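Local coordinates for KLLA0E08119p (Kluyveromyces lactis, PDB 3VA7), which probably carboxylates urea to urea-1-carboxylate, using ATP, bicarbonate and biotin, as part of a longer enzyme that probably also hydrolyses this product, at residues C669-E680 / P818-A826; S714-P723 / A1135-Q1143. All coordinates share one frame; numbering follows the deposited sequence.

Contact 1 of 2, residues C669-E680 / P818-A826; sequences CGPHGSIDLFKE and PKYENPILA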
loop_
_atom_site.group_PDB
_atom_site.type_symbol
_atom_site.label_atom_id
_atom_site.label_comp_id
_atom_site.label_asym_id
_atom_site.label_seq_id
_atom_site.Cartn_x
_atom_site.Cartn_y
_atom_site.Cartn_z
ATOM N N CYS A 669 4.758 7.175 34.623
ATOM C CA CYS A 669 6.008 7.915 34.580
ATOM C C CYS A 669 7.103 7.050 33.951
ATOM O O CYS A 669 7.139 5.857 34.211
ATOM C CB CYS A 669 6.433 8.319 36.003
ATOM S SG CYS A 669 5.155 9.161 36.965
ATOM N N GLY A 670 7.990 7.649 33.142
ATOM C CA GLY A 670 9.043 6.913 32.380
ATOM C C GLY A 670 8.915 6.809 30.855
ATOM O O GLY A 670 7.812 6.786 30.349
ATOM N N PRO A 671 10.022 6.600 30.125
ATOM C CA PRO A 671 11.299 6.162 30.654
ATOM C C PRO A 671 12.163 7.242 31.192
ATOM O O PRO A 671 12.921 7.003 32.136
ATOM C CB PRO A 671 11.997 5.537 29.459
ATOM C CG PRO A 671 11.187 5.782 28.323
ATOM C CD PRO A 671 9.834 6.163 28.741
ATOM N N HIS A 672 12.087 8.433 30.620
ATOM C CA HIS A 672 13.146 9.401 30.911
ATOM C C HIS A 672 12.782 10.557 31.870
ATOM O O HIS A 672 13.563 11.462 32.066
ATOM C CB HIS A 672 13.826 9.844 29.623
ATOM C CG HIS A 672 14.274 8.702 28.767
ATOM N ND1 HIS A 672 15.285 7.846 29.141
ATOM C CD2 HIS A 672 13.833 8.255 27.560
ATOM C CE1 HIS A 672 15.448 6.917 28.214
ATOM N NE2 HIS A 672 14.575 7.139 27.248
ATOM N N GLY A 673 11.617 10.474 32.521
ATOM C CA GLY A 673 11.217 11.496 33.534
ATOM C C GLY A 673 12.070 11.372 34.800
ATOM O O GLY A 673 11.540 11.173 35.888
ATOM N N SER A 674 13.391 11.493 34.656
ATOM C CA SER A 674 14.319 11.317 35.780
ATOM C C SER A 674 15.398 12.348 35.639
ATOM O O SER A 674 15.564 12.883 34.545
ATOM C CB SER A 674 14.950 9.946 35.736
ATOM O OG SER A 674 15.665 9.808 34.540
ATOM N N ILE A 675 16.129 12.642 36.716
ATOM C CA ILE A 675 16.950 13.878 36.750
ATOM C C ILE A 675 18.341 13.716 36.094
ATOM O O ILE A 675 19.137 14.656 36.093
ATOM C CB ILE A 675 17.057 14.508 38.190
ATOM C CG1 ILE A 675 17.788 13.564 39.175
ATOM C CG2 ILE A 675 15.693 14.809 38.755
ATOM C CD1 ILE A 675 18.189 14.245 40.521
ATOM N N ASP A 676 18.640 12.533 35.569
ATOM C CA ASP A 676 19.820 12.310 34.721
ATOM C C ASP A 676 19.614 13.035 33.375
ATOM O O ASP A 676 20.595 13.341 32.688
ATOM C CB ASP A 676 20.077 10.799 34.468
ATOM C CG ASP A 676 18.806 10.032 34.154
ATOM O OD1 ASP A 676 18.782 9.081 33.348
ATOM O OD2 ASP A 676 17.772 10.397 34.704
ATOM N N LEU A 677 18.344 13.330 33.041
ATOM C CA LEU A 677 17.966 13.964 31.771
ATOM C C LEU A 677 17.224 15.325 31.868
ATOM O O LEU A 677 17.596 16.268 31.171
ATOM C CB LEU A 677 17.148 12.971 30.918
ATOM C CG LEU A 677 17.895 11.661 30.733
ATOM C CD1 LEU A 677 16.990 10.472 30.406
ATOM C CD2 LEU A 677 18.958 11.882 29.671
ATOM N N PHE A 678 16.152 15.396 32.661
ATOM C CA PHE A 678 15.403 16.651 32.922
ATOM C C PHE A 678 15.640 17.251 34.333
ATOM O O PHE A 678 15.755 16.526 35.318
ATOM C CB PHE A 678 13.912 16.403 32.838
ATOM C CG PHE A 678 13.431 15.940 31.503
ATOM C CD1 PHE A 678 13.368 14.576 31.207
ATOM C CD2 PHE A 678 12.989 16.865 30.543
ATOM C CE1 PHE A 678 12.895 14.132 29.997
ATOM C CE2 PHE A 678 12.507 16.433 29.315
ATOM C CZ PHE A 678 12.458 15.058 29.039
ATOM N N LYS A 679 15.646 18.568 34.462
ATOM C CA LYS A 679 15.630 19.119 35.813
ATOM C C LYS A 679 14.351 18.748 36.560
ATOM O O LYS A 679 13.260 18.733 35.958
ATOM C CB LYS A 679 15.839 20.637 35.817
ATOM C CG LYS A 679 17.300 20.987 35.748
ATOM C CD LYS A 679 17.532 22.469 35.490
ATOM C CE LYS A 679 19.002 22.704 35.061
ATOM N NZ LYS A 679 19.896 21.537 35.528
ATOM N N GLU A 680 14.511 18.425 37.856
ATOM C CA GLU A 680 13.413 18.286 38.839
ATOM C C GLU A 680 12.222 19.181 38.564
ATOM O O GLU A 680 11.126 18.677 38.369
ATOM C CB GLU A 680 13.904 18.593 40.259
ATOM C CG GLU A 680 14.235 17.381 41.153
ATOM C CD GLU A 680 12.986 16.621 41.527
ATOM O OE1 GLU A 680 12.937 15.358 41.361
ATOM O OE2 GLU A 680 12.038 17.333 41.957
ATOM N N PRO A 818 -0.066 10.595 44.090
ATOM C CA PRO A 818 0.091 11.950 44.667
ATOM C C PRO A 818 1.128 12.798 43.952
ATOM O O PRO A 818 0.980 14.016 43.859
ATOM C CB PRO A 818 0.564 11.678 46.120
ATOM C CG PRO A 818 0.815 10.174 46.216
ATOM C CD PRO A 818 -0.027 9.554 45.136
ATOM N N LYS A 819 2.179 12.146 43.464
ATOM C CA LYS A 819 3.304 12.805 42.792
ATOM C C LYS A 819 3.930 11.837 41.758
ATOM O O LYS A 819 3.896 10.626 41.907
ATOM C CB LYS A 819 4.335 13.193 43.849
ATOM C CG LYS A 819 5.629 13.773 43.323
ATOM C CD LYS A 819 6.486 14.337 44.457
ATOM C CE LYS A 819 7.318 15.552 43.993
ATOM N NZ LYS A 819 8.661 15.183 43.451
ATOM N N TYR A 820 4.524 12.367 40.707
ATOM C CA TYR A 820 5.211 11.501 39.748
ATOM C C TYR A 820 6.198 10.648 40.521
ATOM O O TYR A 820 6.773 11.097 41.513
ATOM C CB TYR A 820 5.950 12.319 38.671
ATOM C CG TYR A 820 6.968 13.231 39.245
ATOM C CD1 TYR A 820 8.250 12.781 39.533
ATOM C CD2 TYR A 820 6.658 14.567 39.496
ATOM C CE1 TYR A 820 9.235 13.666 40.081
ATOM C CE2 TYR A 820 7.610 15.461 40.037
ATOM C CZ TYR A 820 8.890 14.998 40.320
ATOM O OH TYR A 820 9.793 15.878 40.863
ATOM N N GLU A 821 6.402 9.429 40.052
ATOM C CA GLU A 821 7.344 8.563 40.675
ATOM C C GLU A 821 8.593 8.420 39.789
ATOM O O GLU A 821 8.619 8.905 38.648
ATOM C CB GLU A 821 6.683 7.231 40.950
ATOM C CG GLU A 821 6.417 6.429 39.709
ATOM C CD GLU A 821 5.636 5.157 39.973
ATOM O OE1 GLU A 821 5.205 4.536 38.973
ATOM O OE2 GLU A 821 5.429 4.779 41.172
ATOM N N ASN A 822 9.616 7.744 40.321
ATOM C CA ASN A 822 10.866 7.484 39.637
ATOM C C ASN A 822 10.744 6.374 38.591
ATOM O O ASN A 822 10.369 5.269 38.922
ATOM C CB ASN A 822 11.875 7.085 40.688
ATOM C CG ASN A 822 13.244 6.998 40.153
ATOM O OD1 ASN A 822 13.459 6.482 39.068
ATOM N ND2 ASN A 822 14.193 7.504 40.901
ATOM N N PRO A 823 11.079 6.650 37.320
ATOM C CA PRO A 823 10.865 5.617 36.305
ATOM C C PRO A 823 11.929 4.530 36.327
ATOM O O PRO A 823 11.789 3.483 35.636
ATOM C CB PRO A 823 10.980 6.384 35.002
ATOM C CG PRO A 823 11.855 7.580 35.313
ATOM C CD PRO A 823 11.727 7.865 36.787
ATOM N N ILE A 824 13.009 4.777 37.071
ATOM C CA ILE A 824 14.123 3.817 37.122
ATOM C C ILE A 824 13.832 2.669 38.081
ATOM O O ILE A 824 13.816 2.837 39.281
ATOM C CB ILE A 824 15.470 4.491 37.444
ATOM C CG1 ILE A 824 15.779 5.500 36.357
ATOM C CG2 ILE A 824 16.601 3.428 37.569
ATOM C CD1 ILE A 824 16.745 6.551 36.836
ATOM N N LEU A 825 13.611 1.502 37.509
ATOM C CA LEU A 825 13.125 0.365 38.243
ATOM C C LEU A 825 14.252 -0.377 38.943
ATOM O O LEU A 825 14.037 -0.876 40.026
ATOM C CB LEU A 825 12.360 -0.569 37.319
ATOM C CG LEU A 825 10.987 -0.108 36.805
ATOM C CD1 LEU A 825 10.483 -0.988 35.718
ATOM C CD2 LEU A 825 10.005 -0.087 37.919
ATOM N N ALA A 826 15.441 -0.428 38.347
ATOM C CA ALA A 826 16.634 -0.991 38.984
ATOM C C ALA A 826 17.855 -0.695 38.152
ATOM O O ALA A 826 17.756 -0.605 36.930
ATOM C CB ALA A 826 16.522 -2.473 39.164
HETATM O O HOH W 1 3.738 5.889 37.105
HETATM O O HOH W 2 9.022 10.574 36.512
#

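Contact 2 of 2, residues S714-P723 / A1135-Q1143; sequences SDGGEAGLHP and ADEFARLIQ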
loop_
_atom_site.group_PDB
_atom_site.type_symbol
_atom_site.label_atom_id
_atom_site.label_comp_id
_atom_site.label_asym_id
_atom_site.label_seq_id
_atom_site.Cartn_x
_atom_site.Cartn_y
_atom_site.Cartn_z
ATOM N N SER A 714 23.963 19.339 29.018
ATOM C CA SER A 714 24.244 20.531 28.229
ATOM C C SER A 714 24.038 20.218 26.745
ATOM O O SER A 714 23.706 21.127 25.955
ATOM C CB SER A 714 25.681 21.017 28.483
ATOM O OG SER A 714 26.670 20.086 28.024
ATOM N N ASP A 715 24.262 18.937 26.385
ATOM C CA ASP A 715 24.025 18.358 25.049
ATOM C C ASP A 715 23.826 16.837 25.143
ATOM O O ASP A 715 23.944 16.275 26.227
ATOM C CB ASP A 715 25.176 18.674 24.088
ATOM C CG ASP A 715 26.547 18.235 24.624
ATOM O OD1 ASP A 715 27.173 19.111 25.246
ATOM O OD2 ASP A 715 26.984 17.066 24.414
ATOM N N GLY A 716 23.524 16.185 24.008
ATOM C CA GLY A 716 23.404 14.726 23.946
ATOM C C GLY A 716 24.615 13.961 23.415
ATOM O O GLY A 716 24.479 12.782 23.056
ATOM N N GLY A 717 25.796 14.601 23.358
ATOM C CA GLY A 717 27.004 13.930 22.891
ATOM C C GLY A 717 26.840 13.397 21.492
ATOM O O GLY A 717 26.087 13.943 20.711
ATOM N N GLU A 718 27.547 12.316 21.176
ATOM C CA GLU A 718 27.457 11.611 19.867
ATOM C C GLU A 718 26.061 11.320 19.292
ATOM O O GLU A 718 25.912 11.182 18.088
ATOM C CB GLU A 718 28.352 10.334 19.812
ATOM C CG GLU A 718 28.949 9.819 21.163
ATOM C CD GLU A 718 29.664 8.384 21.125
ATOM O OE1 GLU A 718 29.017 7.332 21.443
ATOM O OE2 GLU A 718 30.902 8.329 20.814
ATOM N N ALA A 719 25.035 11.196 20.105
ATOM C CA ALA A 719 23.706 10.931 19.539
ATOM C C ALA A 719 22.984 12.221 19.017
ATOM O O ALA A 719 21.847 12.173 18.533
ATOM C CB ALA A 719 22.841 10.195 20.542
ATOM N N GLY A 720 23.664 13.365 19.113
ATOM C CA GLY A 720 23.126 14.638 18.672
ATOM C C GLY A 720 23.367 15.664 19.767
ATOM O O GLY A 720 23.397 15.330 20.954
ATOM N N LEU A 721 23.512 16.921 19.376
ATOM C CA LEU A 721 23.847 17.958 20.311
ATOM C C LEU A 721 22.685 18.366 21.185
ATOM O O LEU A 721 22.867 18.635 22.359
ATOM C CB LEU A 721 24.464 19.134 19.591
ATOM C CG LEU A 721 25.903 18.751 19.269
ATOM C CD1 LEU A 721 26.548 19.719 18.326
ATOM C CD2 LEU A 721 26.697 18.687 20.558
ATOM N N HIS A 722 21.476 18.370 20.663
ATOM C CA HIS A 722 20.394 18.883 21.484
ATOM C C HIS A 722 20.147 17.968 22.707
ATOM O O HIS A 722 20.106 16.740 22.562
ATOM C CB HIS A 722 19.161 19.021 20.664
ATOM C CG HIS A 722 18.045 19.653 21.396
ATOM N ND1 HIS A 722 17.715 20.979 21.234
ATOM C CD2 HIS A 722 17.175 19.149 22.304
ATOM C CE1 HIS A 722 16.674 21.263 21.999
ATOM N NE2 HIS A 722 16.322 20.167 22.653
ATOM N N PRO A 723 19.971 18.555 23.912
ATOM C CA PRO A 723 19.983 17.682 25.061
ATOM C C PRO A 723 18.872 16.674 25.123
ATOM O O PRO A 723 18.997 15.782 25.943
ATOM C CB PRO A 723 19.860 18.643 26.242
ATOM C CG PRO A 723 20.323 19.928 25.713
ATOM C CD PRO A 723 19.836 19.958 24.322
ATOM N N ALA A 1135 31.706 23.586 18.682
ATOM C CA ALA A 1135 30.615 22.648 18.891
ATOM C C ALA A 1135 29.688 23.061 20.048
ATOM O O ALA A 1135 28.460 22.892 19.962
ATOM C CB ALA A 1135 31.176 21.272 19.134
ATOM N N ASP A 1136 30.264 23.620 21.119
ATOM C CA ASP A 1136 29.473 24.087 22.261
ATOM C C ASP A 1136 28.607 25.306 21.942
ATOM O O ASP A 1136 27.473 25.381 22.433
ATOM C CB ASP A 1136 30.334 24.316 23.522
ATOM C CG ASP A 1136 30.880 23.006 24.120
ATOM O OD1 ASP A 1136 31.969 23.040 24.688
ATOM O OD2 ASP A 1136 30.248 21.931 24.015
ATOM N N GLU A 1137 29.098 26.240 21.115
ATOM C CA GLU A 1137 28.244 27.370 20.717
ATOM C C GLU A 1137 27.069 26.805 19.926
ATOM O O GLU A 1137 25.893 27.145 20.167
ATOM C CB GLU A 1137 29.030 28.454 19.948
ATOM C CG GLU A 1137 28.325 29.850 19.751
ATOM C CD GLU A 1137 27.690 30.456 21.032
ATOM O OE1 GLU A 1137 26.958 31.487 20.932
ATOM O OE2 GLU A 1137 27.899 29.898 22.143
ATOM N N PHE A 1138 27.383 25.870 19.030
ATOM C CA PHE A 1138 26.330 25.174 18.295
ATOM C C PHE A 1138 25.333 24.516 19.232
ATOM O O PHE A 1138 24.125 24.702 19.060
ATOM C CB PHE A 1138 26.904 24.140 17.331
ATOM C CG PHE A 1138 27.137 24.655 15.932
ATOM C CD1 PHE A 1138 26.070 25.006 15.116
ATOM C CD2 PHE A 1138 28.431 24.728 15.414
ATOM C CE1 PHE A 1138 26.283 25.441 13.811
ATOM C CE2 PHE A 1138 28.671 25.170 14.118
ATOM C CZ PHE A 1138 27.598 25.532 13.307
ATOM N N ALA A 1139 25.825 23.752 20.224
ATOM C CA ALA A 1139 24.911 23.083 21.185
ATOM C C ALA A 1139 24.081 24.112 21.924
ATOM O O ALA A 1139 22.915 23.876 22.221
ATOM C CB ALA A 1139 25.658 22.130 22.184
ATOM N N ARG A 1140 24.665 25.272 22.194
ATOM C CA ARG A 1140 23.909 26.333 22.853
ATOM C C ARG A 1140 22.810 26.869 21.902
ATOM O O ARG A 1140 21.601 26.842 22.209
ATOM C CB ARG A 1140 24.869 27.427 23.332
ATOM C CG ARG A 1140 24.218 28.521 24.138
ATOM C CD ARG A 1140 25.216 29.644 24.388
ATOM N NE ARG A 1140 25.296 30.632 23.303
ATOM C CZ ARG A 1140 24.340 31.505 22.985
ATOM N NH1 ARG A 1140 23.178 31.509 23.634
ATOM N NH2 ARG A 1140 24.535 32.355 21.981
ATOM N N LEU A 1141 23.238 27.284 20.714
ATOM C CA LEU A 1141 22.285 27.751 19.709
ATOM C C LEU A 1141 21.171 26.713 19.393
ATOM O O LEU A 1141 19.979 27.090 19.354
ATOM C CB LEU A 1141 23.021 28.306 18.457
ATOM C CG LEU A 1141 23.790 29.623 18.741
ATOM C CD1 LEU A 1141 24.900 30.029 17.711
ATOM C CD2 LEU A 1141 22.795 30.757 18.957
ATOM N N ILE A 1142 21.541 25.427 19.229
ATOM C CA ILE A 1142 20.596 24.339 18.831
ATOM C C ILE A 1142 19.419 24.191 19.808
ATOM O O ILE A 1142 18.270 23.884 19.417
ATOM C CB ILE A 1142 21.342 22.996 18.639
ATOM C CG1 ILE A 1142 22.311 23.097 17.430
ATOM C CG2 ILE A 1142 20.365 21.820 18.522
ATOM C CD1 ILE A 1142 23.414 22.005 17.346
ATOM N N GLN A 1143 19.727 24.484 21.071
ATOM C CA GLN A 1143 18.812 24.370 22.206
ATOM C C GLN A 1143 17.755 25.477 22.360
ATOM O O GLN A 1143 16.990 25.425 23.333
ATOM C CB GLN A 1143 19.671 24.480 23.457
ATOM C CG GLN A 1143 19.511 23.449 24.448
ATOM C CD GLN A 1143 20.751 23.321 25.301
ATOM O OE1 GLN A 1143 20.639 23.305 26.520
ATOM N NE2 GLN A 1143 21.937 23.173 24.673
#

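Contact 1 of 2, residues C669-E680 / P818-A826
Cys669 and Pro823 sit at the heart of the contact between the loop leaving strand 662-669 and the chain entering strand 824-828. From Cys669, CB lies 3.5 Å from Glu821 O. Its SG, beside the backbone N at chi1 -51°, accepts a hydrogen bond from Glu821 N at 3.3 Å. That bond is fairly straight, with an N-H...S angle of 156°, and the same sulfur rests against CA and CB of Tyr820. Water 1 continues the link, accepting from Cys669 N and donating to Glu821 OE1. Pro823 presses its ring into the loop: CB is 3.3 Å from Gly670 CA, while CG meets Pro671 O and CD meets Gly673 O. Gly670, at phi 110°, precedes a cis peptide to Pro671. Gly673 centres an inverse gamma turn, and its O accepts a hydrogen bond from water 2, which also donates to Glu821 O. Farther out, Ser674 CB meets Ile824 CD1 at 4.0 Å, while Glu680 OE2 stands 2.9 Å from Tyr820 OH, at too poor an angle for a hydrogen bond. Arg841, on the neighbouring strand 838-842, forms a salt bridge with Asp676 and a hydrogen bond to Pro671 O, which fastens the loop to the same sheet. The geometry is that of a loop from the A/B part of the carboxyltransferase domain docked against the chain that leads into 824-828, an outermost strand of a five-stranded antiparallel sheet.

Contact 2 of 2, residues S714-P723 / A1135-Q1143
Leu721 and Ala1139 bring the two backbones to a CA separation of 5.3 Å, where an irregular loop of the carboxyltransferase A/B part rests on the C-terminal end of helix 1133-1142; His722 and Gln1143 are the next close pair. The loop bends after Asp715 in an Asx turn, in which OD2 accepts from Gly717 N through its anti lone pair. After a short 3-10 segment at 718-719, it sets Leu721 against the helix side and His722 and Pro723 at its C-terminal end. Leu721 points into the helix, with CD2 3.9 Å from Ala1139 CB and CB 3.8 Å from Ile1142 CD1; the leucine and isoleucine side chains run at about a right angle. Helix 960-967 backs this apolar patch, its Val967 touching Leu721 and its Phe963 touching Ile1142. In His722, chi1 -175° carries the ring to the helix end, and chi2 101° turns its ND1 edge to Ile1142 O, to which ND1 donates a weak bond of 3.5 Å. Pro723 CD lies over one face of that imidazole, and Trp711 meets it with ring planes about 80° apart. Pro723 also crosses the Gln1143 side chain at about a right angle, CG being 3.4 Å from Gln1143 CD. The glutamine amide bridges both segments: NE2 donates to Ala1139 O at 2.7 Å from above the carbonyl plane, and weakly to Ser714 O at 3.0 Å.

Contacts 1 and 2 are neighbours in the fold, their centres 22 Å apart and their nearest atoms about 5 Å apart without touching. The chain visits them in turn, 669-680, 714-723, 818-826 and 1135-1143, so each joins a loop from the A/B part of the carboxyltransferase domain to a later part of the sequence. Trp711 connects the neighbourhoods, meeting Phe678 of contact 1 and His722 of contact 2. Neither contact lines the biotin pocket: the side chains of Pro671 and His722 are each about 12 Å from the bound biotinyl group, and His722 is also about 12 Å from urea. Both thus lie some way outside the pocket, joining different parts of the fold.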